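Local coordinates for RNA methyltransferase, TrmH family (Porphyromonas gingivalis, PDB 2I6D), which probably methylates RNA with S-adenosylmethionine as methyl donor, as a knotted SPOUT-type enzyme of the TrmH family, at residues 105-110 with 202-207; 178-183 with 220-225; 99-104 with 131-136; 163-168 with 214-219. One frame throughout, in Å; residues are numbered along the deposited sequence. Where two conformers were deposited one is given.

How the contacts relate
All four contacts belong to, or lie against, one parallel sheet, and together they illustrate how an alpha/beta core is built outward from its middle. Contact 1 joins two central strands. On one flank contact 2 continues the sheet, its centre about 10 Å from that of contact 1, with Tyr180 N 2.7 Å from Ile202 O. On the other flank lies contact 3, about 9 Å from contact 1 between centres, where Trp133 N approaches Leu106 O at 2.7 Å. Contact 4 lies over the face bearing Leu107 and Val204 and touches the other three. An acetate, probably from the crystallisation liquor, lies close to the Ser207 side chain in contact 1.

Contact 1: residues 105-110 with 202-207; sequences TLLLDG and ILVLGS
The flat groups through which Thr105 to Asp109 meet Ile202 to Gly206 are peptide units, which face each other edge on through N-H and C=O while the side chains leave on either face of the sheet they build. One face carries Leu106, Leu108, Leu203 and Leu205; the other carries Thr105, Leu107, Asp109, Ile202 and Val204. The bonding alternates as parallel pairing requires: Leu203 N donates to Thr105 O, Leu107 N to Leu203 O, Leu205 N to Leu107 O, and Asp109 N to Leu205 O at 2.7 Å. Each of these carbonyls is also approached by a CA-H, as where Leu106 CA lies 3.4 Å from Leu203 O.

Residues 104-109 and 201-206 are central strands of the seven-stranded parallel sheet of the knotted SPOUT fold, and the two short segments run at 25° to each other. Leu106 and Leu203 run alongside one another, their CD2 methyls 4.0 Å apart. Leu205 lays CD1 against the CD2 methyls of both Leu106 and Leu108, and helix 242-255 packs onto this face through Leu249. On the reverse face Leu107 CD1 reaches Val204 CG1 at 4.1 Å, beneath helix 165-174.

Beyond the last bridge the chains diverge and a water sits between them: it accepts from Ser207 N at 2.7 Å and also lies within bonding distance of Asp109 O and Ser207 OG. Asp109 OD2 instead accepts from Ser213 N, while Ser207 OG is bonded to Arg210 N.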
loop_
_atom_site.group_PDB
_atom_site.type_symbol
_atom_site.label_atom_id
_atom_site.label_comp_id
_atom_site.label_asym_id
_atom_site.label_seq_id
_atom_site.Cartn_x
_atom_site.Cartn_y
_atom_site.Cartn_z
ATOM N N THR A 105 7.743 -9.940 4.885
ATOM C CA THR A 105 6.390 -9.571 4.517
ATOM C C THR A 105 5.807 -8.777 5.673
ATOM O O THR A 105 5.835 -9.237 6.820
ATOM C CB THR A 105 5.571 -10.852 4.283
ATOM O OG1 THR A 105 6.169 -11.583 3.200
ATOM C CG2 THR A 105 4.088 -10.536 3.946
ATOM N N LEU A 106 5.287 -7.584 5.377
ATOM C CA LEU A 106 4.700 -6.731 6.393
ATOM C C LEU A 106 3.231 -7.016 6.547
ATOM O O LEU A 106 2.527 -7.285 5.548
ATOM C CB LEU A 106 4.888 -5.244 6.049
ATOM C CG LEU A 106 6.312 -4.834 5.757
ATOM C CD1 LEU A 106 6.285 -3.312 5.504
ATOM C CD2 LEU A 106 7.237 -5.230 6.933
ATOM N N LEU A 107 2.775 -7.011 7.799
ATOM C CA LEU A 107 1.356 -7.018 8.064
ATOM C C LEU A 107 1.024 -5.773 8.880
ATOM O O LEU A 107 1.600 -5.543 9.939
ATOM C CB LEU A 107 0.926 -8.288 8.812
ATOM C CG LEU A 107 -0.586 -8.520 9.029
ATOM C CD1 LEU A 107 -1.166 -7.642 10.112
ATOM C CD2 LEU A 107 -1.390 -8.345 7.792
ATOM N N LEU A 108 0.097 -4.980 8.372
ATOM C CA LEU A 108 -0.347 -3.772 9.061
ATOM C C LEU A 108 -1.645 -4.102 9.766
ATOM O O LEU A 108 -2.678 -4.293 9.118
ATOM C CB LEU A 108 -0.570 -2.639 8.061
ATOM C CG LEU A 108 0.614 -2.327 7.140
ATOM C CD1 LEU A 108 0.334 -0.984 6.480
ATOM C CD2 LEU A 108 1.955 -2.306 7.924
ATOM N N ASP A 109 -1.596 -4.176 11.096
ATOM C CA ASP A 109 -2.790 -4.533 11.913
ATOM C C ASP A 109 -3.470 -3.254 12.409
ATOM O O ASP A 109 -3.024 -2.687 13.412
ATOM C CB ASP A 109 -2.361 -5.365 13.144
ATOM C CG ASP A 109 -3.526 -5.735 14.063
ATOM O OD1 ASP A 109 -4.676 -5.828 13.582
ATOM O OD2 ASP A 109 -3.294 -5.979 15.280
ATOM N N GLY A 110 -4.525 -2.803 11.732
ATOM C CA GLY A 110 -5.282 -1.626 12.189
ATOM C C GLY A 110 -4.515 -0.317 12.060
ATOM O O GLY A 110 -4.669 0.591 12.882
ATOM N N ILE A 202 7.137 -12.970 8.557
ATOM C CA ILE A 202 6.079 -11.964 8.617
ATOM C C ILE A 202 6.417 -11.017 9.755
ATOM O O ILE A 202 6.854 -11.475 10.830
ATOM C CB ILE A 202 4.696 -12.634 8.849
ATOM C CG1 ILE A 202 4.336 -13.551 7.654
ATOM C CG2 ILE A 202 3.637 -11.562 9.112
ATOM C CD1 ILE A 202 3.355 -14.705 8.037
ATOM N N LEU A 203 6.234 -9.712 9.518
ATOM C CA LEU A 203 6.474 -8.697 10.532
ATOM C C LEU A 203 5.197 -7.897 10.708
ATOM O O LEU A 203 4.718 -7.217 9.784
ATOM C CB LEU A 203 7.631 -7.752 10.114
ATOM C CG LEU A 203 7.843 -6.487 10.962
ATOM C CD1 LEU A 203 8.082 -6.883 12.435
ATOM C CD2 LEU A 203 9.070 -5.708 10.419
ATOM N N VAL A 204 4.661 -7.975 11.906
ATOM C CA VAL A 204 3.379 -7.351 12.207
ATOM C C VAL A 204 3.603 -5.981 12.834
ATOM O O VAL A 204 4.360 -5.847 13.819
ATOM C CB VAL A 204 2.530 -8.214 13.189
ATOM C CG1 VAL A 204 1.158 -7.527 13.475
ATOM C CG2 VAL A 204 2.306 -9.702 12.626
ATOM N N LEU A 205 2.909 -4.980 12.298
ATOM C CA LEU A 205 2.983 -3.607 12.806
ATOM C C LEU A 205 1.570 -3.136 13.163
ATOM O O LEU A 205 0.657 -3.262 12.344
ATOM C CB LEU A 205 3.586 -2.701 11.736
ATOM C CG LEU A 205 5.039 -3.187 11.490
ATOM C CD1 LEU A 205 5.428 -3.130 10.043
ATOM C CD2 LEU A 205 5.974 -2.382 12.395
ATOM N N GLY A 206 1.383 -2.606 14.371
ATOM C CA GLY A 206 0.076 -2.044 14.762
ATOM C C GLY A 206 0.085 -0.522 14.805
ATOM O O GLY A 206 1.129 0.090 14.686
ATOM N N SER A 207 -1.061 0.112 15.040
ATOM C CA SER A 207 -1.033 1.569 15.200
ATOM C C SER A 207 -0.341 1.946 16.495
ATOM O O SER A 207 -0.455 1.226 17.474
ATOM C CB SER A 207 -2.416 2.152 15.217
ATOM O OG SER A 207 -3.059 1.803 16.425
HETATM O O HOH W 1 -3.537 -0.746 15.637
#

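Contact 2: residues 178-183 with 220-225; sequences PVYGAF and ITDRLT
Val179 to Ala182 and Asp222 to Thr225 run as parallel neighbours toward one side of the SPOUT sheet, the first strand lying between 201-206 and the second.

Backbone bonds come first. Val179 O accepts twice, from Thr221 N at 2.8 Å and from Asp222 N at 3.2 Å, so one carbonyl grips the turn that leads into the strand. From there Gly181 N donates to Asp222 O, Leu224 N to Gly181 O and Phe183 N to Leu224 O. A side chain adds to the entry: Thr221 OG1, held between its own backbone N and carbonyl carbon (chi1 59°), accepts from Val179 N at 3.0 Å and donates to Asp222 OD2 at 2.6 Å.

Apolar packing gathers in two places. Tyr180 CD2 meets Leu224 CD1 at 3.7 Å, while Trp253 of helix 242-255 meets the tyrosine edge-to-face. Ile220 CG1 touches Phe183 at the ring edge, 3.9 Å from CZ.

A cation-pi stack joins Arg223, early in its strand, to Phe183 at the far end of the other segment. The Arg223 guanidinium lies nearly flat on Phe183, planes 18° apart, with CZ over the ring centre at 3.6 Å from the centroid. NH2 also donates to Asp185 O, which probably helps fix the rotation of the group.

At the last residue, Thr225 OG1 donates to Phe183 O over 3.2 Å, from 58° above the carbonyl plane.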
loop_
_atom_site.group_PDB
_atom_site.type_symbol
_atom_site.label_atom_id
_atom_site.label_comp_id
_atom_site.label_asym_id
_atom_site.label_seq_id
_atom_site.Cartn_x
_atom_site.Cartn_y
_atom_site.Cartn_z
ATOM N N PRO A 178 8.280 -17.734 10.641
ATOM C CA PRO A 178 8.341 -16.944 11.852
ATOM C C PRO A 178 7.476 -15.689 11.735
ATOM O O PRO A 178 7.429 -15.044 10.673
ATOM C CB PRO A 178 9.828 -16.525 11.938
ATOM C CG PRO A 178 10.345 -16.680 10.540
ATOM C CD PRO A 178 9.569 -17.781 9.923
ATOM N N VAL A 179 6.812 -15.360 12.826
ATOM C CA VAL A 179 5.941 -14.211 12.883
ATOM C C VAL A 179 6.465 -13.237 13.928
ATOM O O VAL A 179 6.358 -13.471 15.135
ATOM C CB VAL A 179 4.465 -14.601 13.181
ATOM C CG1 VAL A 179 3.580 -13.359 13.130
ATOM C CG2 VAL A 179 3.970 -15.658 12.183
ATOM N N TYR A 180 7.035 -12.148 13.449
ATOM C CA TYR A 180 7.607 -11.125 14.310
ATOM C C TYR A 180 6.575 -10.025 14.510
ATOM O O TYR A 180 5.689 -9.821 13.662
ATOM C CB TYR A 180 8.855 -10.535 13.642
ATOM C CG TYR A 180 9.958 -11.533 13.514
ATOM C CD1 TYR A 180 10.060 -12.348 12.388
ATOM C CD2 TYR A 180 10.918 -11.657 14.516
ATOM C CE1 TYR A 180 11.079 -13.275 12.274
ATOM C CE2 TYR A 180 11.944 -12.569 14.412
ATOM C CZ TYR A 180 12.018 -13.375 13.283
ATOM O OH TYR A 180 13.025 -14.308 13.171
ATOM N N GLY A 181 6.666 -9.351 15.645
ATOM C CA GLY A 181 5.778 -8.225 15.954
ATOM C C GLY A 181 6.531 -7.123 16.657
ATOM O O GLY A 181 7.409 -7.391 17.493
ATOM N N ALA A 182 6.158 -5.877 16.357
ATOM C CA ALA A 182 6.779 -4.712 16.971
ATOM C C ALA A 182 5.978 -4.306 18.216
ATOM O O ALA A 182 4.771 -4.011 18.118
ATOM C CB ALA A 182 6.825 -3.560 15.971
ATOM N N PHE A 183 6.637 -4.351 19.375
ATOM C CA PHE A 183 5.985 -4.086 20.659
ATOM C C PHE A 183 6.827 -3.136 21.470
ATOM O O PHE A 183 8.000 -2.933 21.163
ATOM C CB PHE A 183 5.831 -5.374 21.454
ATOM C CG PHE A 183 4.832 -6.334 20.857
ATOM C CD1 PHE A 183 3.475 -6.224 21.160
ATOM C CD2 PHE A 183 5.250 -7.344 20.002
ATOM C CE1 PHE A 183 2.543 -7.122 20.603
ATOM C CE2 PHE A 183 4.343 -8.234 19.446
ATOM C CZ PHE A 183 2.982 -8.131 19.767
ATOM N N ILE A 220 1.927 -14.161 17.478
ATOM C CA ILE A 220 3.293 -13.696 17.253
ATOM C C ILE A 220 4.284 -14.659 17.880
ATOM O O ILE A 220 4.109 -15.055 19.045
ATOM C CB ILE A 220 3.522 -12.336 17.940
ATOM C CG1 ILE A 220 2.485 -11.283 17.498
ATOM C CG2 ILE A 220 4.946 -11.892 17.794
ATOM C CD1 ILE A 220 2.531 -10.817 16.091
ATOM N N THR A 221 5.315 -15.053 17.130
ATOM C CA THR A 221 6.308 -15.992 17.686
ATOM C C THR A 221 7.478 -15.276 18.347
ATOM O O THR A 221 8.077 -15.798 19.269
ATOM C CB THR A 221 6.838 -17.015 16.649
ATOM O OG1 THR A 221 7.460 -16.332 15.546
ATOM C CG2 THR A 221 5.723 -17.884 16.159
ATOM N N ASP A 222 7.762 -14.067 17.896
ATOM C CA ASP A 222 8.973 -13.341 18.288
ATOM C C ASP A 222 8.648 -11.852 18.436
ATOM O O ASP A 222 8.431 -11.146 17.441
ATOM C CB ASP A 222 10.047 -13.526 17.213
ATOM C CG ASP A 222 10.484 -14.980 17.057
ATOM O OD1 ASP A 222 11.469 -15.351 17.722
ATOM O OD2 ASP A 222 9.842 -15.763 16.319
ATOM N N ARG A 223 8.629 -11.370 19.677
ATOM C CA ARG A 223 8.382 -9.938 19.921
ATOM C C ARG A 223 9.669 -9.131 19.811
ATOM O O ARG A 223 10.654 -9.470 20.463
ATOM C CB ARG A 223 7.809 -9.717 21.325
ATOM C CG ARG A 223 6.486 -10.332 21.545
ATOM C CD ARG A 223 6.116 -10.209 23.039
ATOM N NE ARG A 223 4.696 -9.918 23.110
ATOM C CZ ARG A 223 4.157 -8.782 23.539
ATOM N NH1 ARG A 223 2.836 -8.680 23.527
ATOM N NH2 ARG A 223 4.905 -7.779 24.014
ATOM N N LEU A 224 9.621 -8.058 19.029
ATOM C CA LEU A 224 10.739 -7.147 18.838
ATOM C C LEU A 224 10.412 -5.759 19.385
ATOM O O LEU A 224 9.270 -5.276 19.293
ATOM C CB LEU A 224 11.069 -7.002 17.335
ATOM C CG LEU A 224 11.341 -8.323 16.587
ATOM C CD1 LEU A 224 11.595 -8.022 15.115
ATOM C CD2 LEU A 224 12.576 -9.018 17.204
ATOM N N THR A 225 11.439 -5.092 19.889
ATOM C CA THR A 225 11.283 -3.731 20.368
ATOM C C THR A 225 12.427 -2.893 19.812
ATOM O O THR A 225 13.539 -3.390 19.636
ATOM C CB THR A 225 11.316 -3.691 21.903
ATOM O OG1 THR A 225 10.360 -4.624 22.418
ATOM C CG2 THR A 225 10.943 -2.324 22.415
#

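Contact 3: residues 99-104 with 131-136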
loop_
_atom_site.group_PDB
_atom_site.type_symbol
_atom_site.label_atom_id
_atom_site.label_comp_id
_atom_site.label_asym_id
_atom_site.label_seq_id
_atom_site.Cartn_x
_atom_site.Cartn_y
_atom_site.Cartn_z
ATOM N N PRO A 99 -3.090 -14.187 0.473
ATOM C CA PRO A 99 -1.826 -13.608 0.941
ATOM C C PRO A 99 -0.661 -14.551 0.646
ATOM O O PRO A 99 -0.787 -15.769 0.814
ATOM C CB PRO A 99 -2.028 -13.498 2.453
ATOM C CG PRO A 99 -3.092 -14.472 2.779
ATOM C CD PRO A 99 -4.008 -14.478 1.588
ATOM N N VAL A 100 0.460 -13.969 0.235
ATOM C CA VAL A 100 1.635 -14.696 -0.166
ATOM C C VAL A 100 2.786 -14.180 0.713
ATOM O O VAL A 100 2.864 -12.965 0.996
ATOM C CB VAL A 100 1.909 -14.451 -1.697
ATOM C CG1 VAL A 100 3.346 -14.783 -2.082
ATOM C CG2 VAL A 100 0.900 -15.235 -2.563
ATOM N N VAL A 101 3.634 -15.093 1.189
ATOM C CA VAL A 101 4.895 -14.702 1.864
ATOM C C VAL A 101 6.048 -14.938 0.897
ATOM O O VAL A 101 6.305 -16.071 0.518
ATOM C CB VAL A 101 5.183 -15.496 3.187
ATOM C CG1 VAL A 101 6.470 -14.959 3.887
ATOM C CG2 VAL A 101 4.016 -15.422 4.166
ATOM N N GLU A 102 6.751 -13.877 0.483
ATOM C CA GLU A 102 7.961 -14.062 -0.332
ATOM C C GLU A 102 8.956 -13.094 0.278
ATOM O O GLU A 102 8.830 -11.894 0.099
ATOM C CB GLU A 102 7.731 -13.753 -1.825
ATOM C CG GLU A 102 6.816 -14.782 -2.518
ATOM C CD GLU A 102 6.389 -14.436 -3.955
ATOM O OE1 GLU A 102 6.256 -15.408 -4.744
ATOM O OE2 GLU A 102 6.161 -13.234 -4.283
ATOM N N GLY A 103 9.900 -13.626 1.048
ATOM C CA GLY A 103 10.775 -12.801 1.858
ATOM C C GLY A 103 10.043 -12.106 2.999
ATOM O O GLY A 103 8.905 -12.470 3.368
ATOM N N LEU A 104 10.694 -11.092 3.562
ATOM C CA LEU A 104 10.106 -10.334 4.632
ATOM C C LEU A 104 8.805 -9.698 4.128
ATOM O O LEU A 104 8.790 -8.999 3.088
ATOM C CB LEU A 104 11.086 -9.245 5.086
ATOM C CG LEU A 104 10.518 -8.234 6.073
ATOM C CD1 LEU A 104 10.034 -8.994 7.372
ATOM C CD2 LEU A 104 11.616 -7.183 6.377
ATOM N N HIS A 131 5.708 -7.854 -0.459
ATOM C CA HIS A 131 4.305 -8.055 -0.067
ATOM C C HIS A 131 3.990 -7.317 1.173
ATOM O O HIS A 131 4.759 -7.362 2.140
ATOM C CB HIS A 131 3.971 -9.558 0.162
ATOM C CG HIS A 131 4.034 -10.366 -1.086
ATOM N ND1 HIS A 131 2.973 -10.464 -1.954
ATOM C CD2 HIS A 131 5.053 -11.052 -1.653
ATOM C CE1 HIS A 131 3.326 -11.203 -2.994
ATOM N NE2 HIS A 131 4.583 -11.574 -2.835
ATOM N N VAL A 132 2.848 -6.635 1.148
ATOM C CA VAL A 132 2.361 -5.896 2.329
ATOM C C VAL A 132 0.908 -6.323 2.495
ATOM O O VAL A 132 0.066 -6.142 1.594
ATOM C CB VAL A 132 2.469 -4.338 2.191
ATOM C CG1 VAL A 132 1.761 -3.632 3.355
ATOM C CG2 VAL A 132 3.945 -3.878 2.108
ATOM N N TRP A 133 0.610 -6.898 3.651
ATOM C CA TRP A 133 -0.736 -7.325 3.928
ATOM C C TRP A 133 -1.415 -6.313 4.823
ATOM O O TRP A 133 -0.760 -5.681 5.662
ATOM C CB TRP A 133 -0.744 -8.680 4.660
ATOM C CG TRP A 133 -0.044 -9.831 3.987
ATOM C CD1 TRP A 133 0.347 -9.946 2.671
ATOM C CD2 TRP A 133 0.258 -11.052 4.615
ATOM N NE1 TRP A 133 0.931 -11.183 2.474
ATOM C CE2 TRP A 133 0.892 -11.876 3.663
ATOM C CE3 TRP A 133 0.087 -11.525 5.925
ATOM C CZ2 TRP A 133 1.357 -13.158 3.976
ATOM C CZ3 TRP A 133 0.544 -12.812 6.242
ATOM C CH2 TRP A 133 1.162 -13.617 5.251
ATOM N N LEU A 134 -2.718 -6.164 4.660
ATOM C CA LEU A 134 -3.466 -5.154 5.403
ATOM C C LEU A 134 -4.560 -5.810 6.232
ATOM O O LEU A 134 -5.502 -6.432 5.707
ATOM C CB LEU A 134 -4.038 -4.100 4.433
ATOM C CG LEU A 134 -2.838 -3.466 3.741
ATOM C CD1 LEU A 134 -2.887 -3.550 2.210
ATOM C CD2 LEU A 134 -2.485 -2.088 4.269
ATOM N N GLY A 135 -4.438 -5.705 7.542
ATOM C CA GLY A 135 -5.418 -6.347 8.409
ATOM C C GLY A 135 -6.599 -5.464 8.726
ATOM O O GLY A 135 -6.757 -4.387 8.151
ATOM N N THR A 136 -7.400 -5.927 9.686
ATOM C CA THR A 136 -8.619 -5.295 10.133
ATOM C C THR A 136 -8.440 -3.813 10.417
ATOM O O THR A 136 -7.641 -3.439 11.265
ATOM C CB THR A 136 -9.128 -5.989 11.441
ATOM O OG1 THR A 136 -9.392 -7.371 11.172
ATOM C CG2 THR A 136 -10.403 -5.320 11.999
HETATM O O HOH W 2 0.079 -11.449 -0.979
#
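His131 opens the second segment by gripping the carboxylate of Glu102: NE2 donates to OE2 at 2.7 Å in a nearly straight bond (169°). The oxygen lies almost in the imidazole plane, but the proton reaches it from above the carboxylate, whose plane is turned 60° from the ring. Glu102 runs extended beyond CG, which lets its tip span the distance. The same OE2 also has a long, weak ion pair with Arg130. Val100 CG1 lies over one face of the imidazole in a CH-pi contact, 3.9 Å from the ring centroid. A water accepts from Val100 N and makes a weak bond with His131 ND1.

Two residues on, Trp133 points the same way from the strand. NE1 donates to Val100 O at 3.0 Å in a bent bond (137°), coming from above the carbonyl plane although the oxygen stays near the indole plane. Pro99 CB sits over the five-membered ring, 3.8 Å from its centroid, and Val101 CG2 meets CZ2 obliquely at 3.5 Å.

The loop leading into strand 104-109 thus crosses the His131 and Trp133 side chains, and that strand is the neighbour of 131-134 in the sheet. On the other flank runs strand 158-161, with Thr160 touching both Pro99 and Trp133, and helix 165-174 closes over the indole through Thr168 and Phe172.

Contact 4: residues 163-168 with 214-219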
loop_
_atom_site.group_PDB
_atom_site.type_symbol
_atom_site.label_atom_id
_atom_site.label_comp_id
_atom_site.label_asym_id
_atom_site.label_seq_id
_atom_site.Cartn_x
_atom_site.Cartn_y
_atom_site.Cartn_z
ATOM N N LYS A 163 -8.713 -11.279 4.769
ATOM C CA LYS A 163 -10.049 -11.654 5.204
ATOM C C LYS A 163 -10.064 -11.897 6.717
ATOM O O LYS A 163 -10.993 -11.474 7.438
ATOM C CB LYS A 163 -10.488 -12.956 4.524
ATOM C CG LYS A 163 -10.768 -12.889 3.039
ATOM C CD LYS A 163 -11.416 -14.200 2.582
ATOM C CE LYS A 163 -11.463 -14.299 1.065
ATOM N NZ LYS A 163 -10.128 -13.984 0.468
ATOM N N ASN A 164 -9.059 -12.628 7.191
ATOM C CA ASN A 164 -9.023 -13.056 8.591
ATOM C C ASN A 164 -7.568 -13.080 8.981
ATOM O O ASN A 164 -6.887 -14.098 8.797
ATOM C CB ASN A 164 -9.641 -14.442 8.774
ATOM C CG ASN A 164 -9.772 -14.866 10.269
ATOM O OD1 ASN A 164 -9.064 -14.382 11.157
ATOM N ND2 ASN A 164 -10.672 -15.804 10.520
ATOM N N THR A 165 -7.112 -11.962 9.525
ATOM C CA THR A 165 -5.698 -11.782 9.919
ATOM C C THR A 165 -5.198 -12.910 10.815
ATOM O O THR A 165 -4.145 -13.495 10.572
ATOM C CB THR A 165 -5.503 -10.439 10.672
ATOM O OG1 THR A 165 -5.948 -9.361 9.837
ATOM C CG2 THR A 165 -4.045 -10.227 11.062
ATOM N N VAL A 166 -5.970 -13.203 11.855
ATOM C CA VAL A 166 -5.587 -14.194 12.834
ATOM C C VAL A 166 -5.462 -15.561 12.195
ATOM O O VAL A 166 -4.448 -16.217 12.388
ATOM C CB VAL A 166 -6.555 -14.222 14.051
ATOM C CG1 VAL A 166 -6.294 -15.457 14.920
ATOM C CG2 VAL A 166 -6.376 -12.946 14.881
ATOM N N ASP A 167 -6.461 -15.954 11.404
ATOM C CA ASP A 167 -6.475 -17.246 10.697
ATOM C C ASP A 167 -5.250 -17.372 9.781
ATOM O O ASP A 167 -4.623 -18.432 9.718
ATOM C CB ASP A 167 -7.702 -17.343 9.796
ATOM C CG ASP A 167 -8.823 -18.108 10.400
ATOM O OD1 ASP A 167 -9.515 -18.789 9.600
ATOM O OD2 ASP A 167 -9.028 -18.040 11.646
ATOM N N THR A 168 -4.953 -16.298 9.050
ATOM C CA THR A 168 -3.806 -16.239 8.172
ATOM C C THR A 168 -2.496 -16.360 8.938
ATOM O O THR A 168 -1.617 -17.148 8.561
ATOM C CB THR A 168 -3.802 -14.924 7.381
ATOM O OG1 THR A 168 -4.915 -14.949 6.489
ATOM C CG2 THR A 168 -2.515 -14.765 6.560
ATOM N N PRO A 214 -4.703 -7.761 20.982
ATOM C CA PRO A 214 -4.399 -8.967 21.749
ATOM C C PRO A 214 -4.530 -10.276 20.937
ATOM O O PRO A 214 -3.665 -11.162 21.077
ATOM C CB PRO A 214 -5.421 -8.910 22.893
ATOM C CG PRO A 214 -5.647 -7.469 23.080
ATOM C CD PRO A 214 -5.700 -6.926 21.682
ATOM N N GLU A 215 -5.549 -10.383 20.078
ATOM C CA GLU A 215 -5.783 -11.640 19.341
ATOM C C GLU A 215 -4.694 -11.878 18.307
ATOM O O GLU A 215 -4.307 -13.027 18.060
ATOM C CB GLU A 215 -7.173 -11.709 18.671
ATOM C CG GLU A 215 -7.623 -13.171 18.340
ATOM C CD GLU A 215 -8.890 -13.287 17.488
ATOM O OE1 GLU A 215 -9.395 -14.422 17.323
ATOM O OE2 GLU A 215 -9.370 -12.268 16.960
ATOM N N VAL A 216 -4.212 -10.806 17.694
ATOM C CA VAL A 216 -3.089 -10.886 16.766
ATOM C C VAL A 216 -1.768 -11.147 17.510
ATOM O O VAL A 216 -0.938 -11.957 17.060
ATOM C CB VAL A 216 -3.003 -9.603 15.880
ATOM C CG1 VAL A 216 -1.730 -9.596 14.976
ATOM C CG2 VAL A 216 -4.240 -9.521 14.974
ATOM N N ALA A 217 -1.578 -10.469 18.643
ATOM C CA ALA A 217 -0.377 -10.648 19.453
ATOM C C ALA A 217 -0.229 -12.122 19.876
ATOM O O ALA A 217 0.893 -12.634 19.951
ATOM C CB ALA A 217 -0.392 -9.718 20.677
ATOM N N ALA A 218 -1.347 -12.804 20.118
ATOM C CA ALA A 218 -1.297 -14.221 20.470
ATOM C C ALA A 218 -0.686 -15.115 19.380
ATOM O O ALA A 218 -0.209 -16.202 19.675
ATOM C CB ALA A 218 -2.685 -14.747 20.892
ATOM N N GLU A 219 -0.667 -14.656 18.135
ATOM C CA GLU A 219 -0.103 -15.435 17.042
ATOM C C GLU A 219 1.367 -15.122 16.752
ATOM O O GLU A 219 1.957 -15.718 15.841
ATOM C CB GLU A 219 -0.914 -15.197 15.763
ATOM C CG GLU A 219 -2.365 -15.643 15.857
ATOM C CD GLU A 219 -2.536 -17.146 16.129
ATOM O OE1 GLU A 219 -1.645 -17.967 15.800
ATOM O OE2 GLU A 219 -3.579 -17.502 16.684
#
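Val166, on the first turn of helix 165-174, meets segment 214-219 with both methyls: CG2 on Glu215 and Val216 of the short helix 214-217, CG1 on Glu219 beyond it. From CB the side chain forks, CG1 standing anti to the backbone N (chi1 168°) and CG2 anti to the carbonyl carbon. The CG1 tip faces Glu219, lying 3.8 Å from OE2 and 4.0 Å from CG. The CG2 tip meets Val216 CG2 at 4.0 Å and lies against the CG-CD end of Glu215, 3.6 Å from CD. Glu215 was modelled in two conformers, so its place beside the valine is less certain than that of Glu219.

Both glutamates cross Val166 at about a right angle. The branched residue therefore touches two acidic side chains four residues apart in sequence, one with each methyl, by van der Waals contact. Glu219 turns at chi2 (-61°), bringing CD round, and its other oxygen, OE1, forms a salt bridge with Arg173, farther along helix 165-174; that bond probably steadies the carboxylate beside the methyl. Thr165 adds a smaller touch, its CG2 lying 4.0 Å from Val216 CG2.

The start of the longer helix is fixed by Asn164 at its N-cap, where OD1 accepts from Asp167 N at 3.1 Å. Thr165 and Val216 also rest on strand 104-109, through Leu107 and Asp109. The start of one helix meeting a short second helix over the strands belongs to the layered alpha/beta build of the SPOUT domain, in which helices pack on the faces of a parallel sheet.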